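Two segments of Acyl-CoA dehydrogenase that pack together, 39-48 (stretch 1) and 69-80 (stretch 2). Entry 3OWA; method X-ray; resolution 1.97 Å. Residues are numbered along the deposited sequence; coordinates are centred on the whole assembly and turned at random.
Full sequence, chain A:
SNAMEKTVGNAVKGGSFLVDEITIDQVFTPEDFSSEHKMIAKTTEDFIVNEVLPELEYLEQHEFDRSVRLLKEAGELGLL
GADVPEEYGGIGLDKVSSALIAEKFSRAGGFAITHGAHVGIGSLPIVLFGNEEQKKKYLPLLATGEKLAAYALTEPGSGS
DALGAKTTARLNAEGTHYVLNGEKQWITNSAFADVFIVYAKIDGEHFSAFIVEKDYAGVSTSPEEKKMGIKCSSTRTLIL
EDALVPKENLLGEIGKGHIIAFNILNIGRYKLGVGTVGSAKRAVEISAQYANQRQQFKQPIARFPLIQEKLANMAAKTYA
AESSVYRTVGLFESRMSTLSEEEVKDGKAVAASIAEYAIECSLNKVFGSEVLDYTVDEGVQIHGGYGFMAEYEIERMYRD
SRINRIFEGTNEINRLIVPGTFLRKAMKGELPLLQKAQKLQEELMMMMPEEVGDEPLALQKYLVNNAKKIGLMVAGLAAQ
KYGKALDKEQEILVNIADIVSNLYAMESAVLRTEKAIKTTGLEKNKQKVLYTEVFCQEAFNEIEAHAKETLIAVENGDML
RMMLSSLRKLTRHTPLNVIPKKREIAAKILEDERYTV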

# COMPACT_ATOMS: atom_id res chain seq x y z
N MSE A 39 -22.23 -0.64 -26.49
CA MSE A 39 -23.58 -0.89 -26.01
C MSE A 39 -23.60 -1.91 -24.88
O MSE A 39 -24.33 -1.73 -23.90
CB MSE A 39 -24.50 -1.37 -27.10
CG MSE A 39 -25.97 -1.19 -26.75
SE MSE A 39 -27.06 -1.71 -28.25
CE MSE A 39 -26.21 -0.60 -29.59
N ILE A 40 -22.84 -2.99 -25.02
CA ILE A 40 -22.86 -4.01 -24.01
C ILE A 40 -22.27 -3.40 -22.73
O ILE A 40 -22.75 -3.67 -21.63
CB ILE A 40 -22.16 -5.31 -24.50
CG1 ILE A 40 -23.01 -6.54 -24.16
CG2 ILE A 40 -20.73 -5.45 -23.95
CD1 ILE A 40 -23.30 -6.73 -22.73
N ALA A 41 -21.27 -2.53 -22.89
CA ALA A 41 -20.67 -1.86 -21.73
C ALA A 41 -21.71 -0.98 -21.02
O ALA A 41 -21.78 -0.98 -19.80
CB ALA A 41 -19.46 -1.04 -22.13
N LYS A 42 -22.50 -0.24 -21.80
CA LYS A 42 -23.57 0.59 -21.24
C LYS A 42 -24.72 -0.23 -20.56
O LYS A 42 -25.26 0.18 -19.54
CB LYS A 42 -24.12 1.54 -22.31
CG LYS A 42 -25.44 2.16 -21.90
CD LYS A 42 -25.98 3.08 -22.93
CE LYS A 42 -27.11 3.89 -22.35
NZ LYS A 42 -28.22 3.05 -21.91
N THR A 43 -25.10 -1.35 -21.17
CA THR A 43 -26.10 -2.27 -20.61
C THR A 43 -25.65 -2.80 -19.26
O THR A 43 -26.43 -2.78 -18.31
CB THR A 43 -26.34 -3.45 -21.59
OG1 THR A 43 -27.09 -2.97 -22.69
CG2 THR A 43 -27.14 -4.62 -20.92
N THR A 44 -24.40 -3.22 -19.19
CA THR A 44 -23.86 -3.72 -17.94
C THR A 44 -23.84 -2.62 -16.89
O THR A 44 -24.35 -2.80 -15.79
CB THR A 44 -22.44 -4.29 -18.11
OG1 THR A 44 -22.47 -5.23 -19.17
CG2 THR A 44 -22.00 -5.00 -16.83
N GLU A 45 -23.25 -1.47 -17.25
CA GLU A 45 -23.18 -0.32 -16.36
C GLU A 45 -24.54 0.08 -15.78
O GLU A 45 -24.65 0.31 -14.58
CB GLU A 45 -22.56 0.89 -17.09
CG GLU A 45 -22.42 2.10 -16.20
CD GLU A 45 -21.39 3.08 -16.72
OE1 GLU A 45 -20.41 3.33 -16.01
OE2 GLU A 45 -21.58 3.57 -17.86
N ASP A 46 -25.56 0.15 -16.63
CA ASP A 46 -26.91 0.49 -16.19
C ASP A 46 -27.47 -0.56 -15.22
O ASP A 46 -28.06 -0.20 -14.19
CB ASP A 46 -27.85 0.57 -17.38
CG ASP A 46 -27.58 1.81 -18.26
OD1 ASP A 46 -26.90 2.76 -17.80
OD2 ASP A 46 -28.08 1.82 -19.40
N PHE A 47 -27.30 -1.83 -15.55
CA PHE A 47 -27.65 -2.90 -14.62
C PHE A 47 -26.99 -2.67 -13.24
O PHE A 47 -27.69 -2.59 -12.24
CB PHE A 47 -27.28 -4.30 -15.16
CG PHE A 47 -27.47 -5.39 -14.14
CD1 PHE A 47 -26.37 -6.02 -13.57
CD2 PHE A 47 -28.74 -5.76 -13.71
CE1 PHE A 47 -26.54 -7.02 -12.59
CE2 PHE A 47 -28.92 -6.79 -12.74
CZ PHE A 47 -27.82 -7.40 -12.20
N ILE A 48 -25.67 -2.53 -13.22
CA ILE A 48 -24.92 -2.36 -11.96
C ILE A 48 -25.38 -1.11 -11.16
O ILE A 48 -25.72 -1.20 -9.97
CB ILE A 48 -23.36 -2.40 -12.18
CG1 ILE A 48 -22.86 -3.85 -12.12
CG2 ILE A 48 -22.65 -1.75 -11.01
CD1 ILE A 48 -23.15 -4.67 -13.29
N ARG A 69 -30.82 -13.29 -6.40
CA ARG A 69 -31.84 -12.65 -7.22
C ARG A 69 -31.17 -11.76 -8.28
O ARG A 69 -31.55 -11.78 -9.45
CB ARG A 69 -32.82 -11.84 -6.36
CG ARG A 69 -33.88 -11.06 -7.21
CD ARG A 69 -35.00 -10.43 -6.37
NE ARG A 69 -34.53 -9.84 -5.10
CZ ARG A 69 -33.77 -8.74 -5.02
NH1 ARG A 69 -33.40 -8.31 -3.82
NH2 ARG A 69 -33.36 -8.09 -6.11
N LEU A 70 -30.19 -10.97 -7.86
CA LEU A 70 -29.48 -10.08 -8.79
C LEU A 70 -28.71 -10.83 -9.87
O LEU A 70 -28.66 -10.38 -11.01
CB LEU A 70 -28.54 -9.13 -8.03
CG LEU A 70 -29.33 -8.11 -7.21
CD1 LEU A 70 -28.45 -7.40 -6.28
CD2 LEU A 70 -30.06 -7.10 -8.16
N LEU A 71 -28.09 -11.95 -9.49
CA LEU A 71 -27.44 -12.79 -10.49
C LEU A 71 -28.40 -13.27 -11.58
O LEU A 71 -28.04 -13.25 -12.76
CB LEU A 71 -26.72 -13.97 -9.85
CG LEU A 71 -25.39 -13.60 -9.18
CD1 LEU A 71 -24.93 -14.79 -8.36
CD2 LEU A 71 -24.30 -13.17 -10.17
N LYS A 72 -29.60 -13.71 -11.17
CA LYS A 72 -30.59 -14.20 -12.12
C LYS A 72 -31.13 -13.05 -12.97
O LYS A 72 -31.41 -13.26 -14.15
CB LYS A 72 -31.71 -14.99 -11.43
CG LYS A 72 -31.24 -16.34 -10.81
CD LYS A 72 -32.43 -17.15 -10.28
CE LYS A 72 -32.05 -18.24 -9.28
NZ LYS A 72 -30.92 -19.20 -9.63
N GLU A 73 -31.24 -11.85 -12.40
CA GLU A 73 -31.63 -10.69 -13.23
C GLU A 73 -30.54 -10.41 -14.26
O GLU A 73 -30.86 -10.20 -15.42
CB GLU A 73 -31.92 -9.40 -12.43
CG GLU A 73 -33.12 -9.45 -11.46
CD GLU A 73 -33.16 -8.21 -10.53
OE1 GLU A 73 -32.58 -7.16 -10.92
OE2 GLU A 73 -33.77 -8.28 -9.42
N ALA A 74 -29.27 -10.43 -13.83
CA ALA A 74 -28.13 -10.38 -14.75
C ALA A 74 -28.19 -11.48 -15.82
O ALA A 74 -27.87 -11.24 -16.99
CB ALA A 74 -26.78 -10.44 -13.98
N GLY A 75 -28.55 -12.69 -15.40
CA GLY A 75 -28.73 -13.83 -16.32
C GLY A 75 -29.74 -13.53 -17.43
O GLY A 75 -29.50 -13.86 -18.59
N GLU A 76 -30.84 -12.87 -17.08
CA GLU A 76 -31.88 -12.51 -18.04
C GLU A 76 -31.41 -11.48 -19.03
O GLU A 76 -31.98 -11.36 -20.12
CB GLU A 76 -33.16 -12.00 -17.35
CG GLU A 76 -33.96 -13.12 -16.71
CD GLU A 76 -34.97 -12.63 -15.65
OE1 GLU A 76 -34.85 -11.46 -15.19
OE2 GLU A 76 -35.87 -13.42 -15.28
N LEU A 77 -30.35 -10.75 -18.69
CA LEU A 77 -29.84 -9.76 -19.65
C LEU A 77 -28.73 -10.34 -20.54
O LEU A 77 -28.12 -9.62 -21.33
CB LEU A 77 -29.37 -8.49 -18.92
CG LEU A 77 -30.46 -7.70 -18.19
CD1 LEU A 77 -29.83 -6.70 -17.25
CD2 LEU A 77 -31.38 -7.02 -19.21
N GLY A 78 -28.45 -11.63 -20.38
CA GLY A 78 -27.36 -12.25 -21.12
C GLY A 78 -25.98 -12.06 -20.52
O GLY A 78 -24.99 -12.55 -21.07
N LEU A 79 -25.89 -11.35 -19.38
CA LEU A 79 -24.59 -11.10 -18.70
C LEU A 79 -23.89 -12.30 -18.02
O LEU A 79 -22.72 -12.20 -17.62
CB LEU A 79 -24.72 -9.93 -17.70
CG LEU A 79 -25.30 -8.62 -18.29
CD1 LEU A 79 -25.49 -7.54 -17.22
CD2 LEU A 79 -24.45 -8.09 -19.45
N LEU A 80 -24.58 -13.43 -17.91
CA LEU A 80 -23.94 -14.62 -17.39
C LEU A 80 -23.55 -15.61 -18.47
O LEU A 80 -22.96 -16.65 -18.17
CB LEU A 80 -24.87 -15.32 -16.39
CG LEU A 80 -25.21 -14.59 -15.09
CD1 LEU A 80 -25.76 -15.61 -14.12
CD2 LEU A 80 -24.00 -13.94 -14.49

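How do the two backbones lie against each other? Stretch 1 is helical throughout, while stretch 2 is a helix that gives way to a turn near its C-terminal end. The helices run nearly antiparallel, with 155° between their N-to-C directions, and their axes come no closer than 11.4 Å. The backbones themselves draw nearest at two places, where the CA atoms of Phe-47 and Ala-74 and those of Thr-44 and Leu-79 are each 7.5 Å apart.

How does stretch 2 bring Leu-79 back to the contact? The helix closes in a Schellman motif: Leu-79 N donates to Ala-74 O at 3.1 Å, and Gly-78 N donates to Gly-75 O at 3.0 Å. Gly-78 takes a positive phi of 83°, where a CB would be jammed against the carbonyl oxygen of Leu-77, so the turn calls for glycine. Beyond it, the CA-to-CB bond of Leu-79 points toward stretch 1.

What fills the gap between the helices? Phe-47 is the chief contributor from stretch 1, with 115 Å² covered by stretch 2, and Leu-79 is the largest from stretch 2. With chi1 near t, the CA-to-CB bond of Phe-47 points toward stretch 2 and its ring packs against that stretch. Ala-74 lies over one face through its CA, with Phe-47 CZ 3.7 Å from Ala-74 CB. At the ring edge, Phe-47 CZ is 3.3 Å from Leu-70 O. This is a close contact and not a hydrogen bond. The carbonyl also accepts from Ala-74 N at 2.9 Å from Leu-70 O within its own helix. Phe-47 CD2 meets Leu-77 CD1 at 3.8 Å, and Phe-47 CD1 meets Leu-79 CD1 at 4.1 Å, both approaching the ring obliquely.

What receives the other methyl of Leu-79? Its CD2 reaches an earlier turn of stretch 1, where Ile-40 CD1 packs against Leu-79 CD2 at 3.7 Å and Thr-44 OG1 comes within 3.5 Å of Leu-79 CD2. The hydroxyl's proton is directed within its own helix, where Thr-44 OG1 donates to Ile-40 O at 2.9 Å.

Does any polar bond join the stretches? None does; the contact, burying 342 Å² over both sides, rests on apolar packing and close fit. Charged groups pair within their own helices instead. Lys-42 NZ forms a salt bridge with Asp-46 OD2 at 2.8 Å, and Arg-69 NH2 makes a longer one, with a weak hydrogen bond, to Glu-73 OE2 at 3.3 Å.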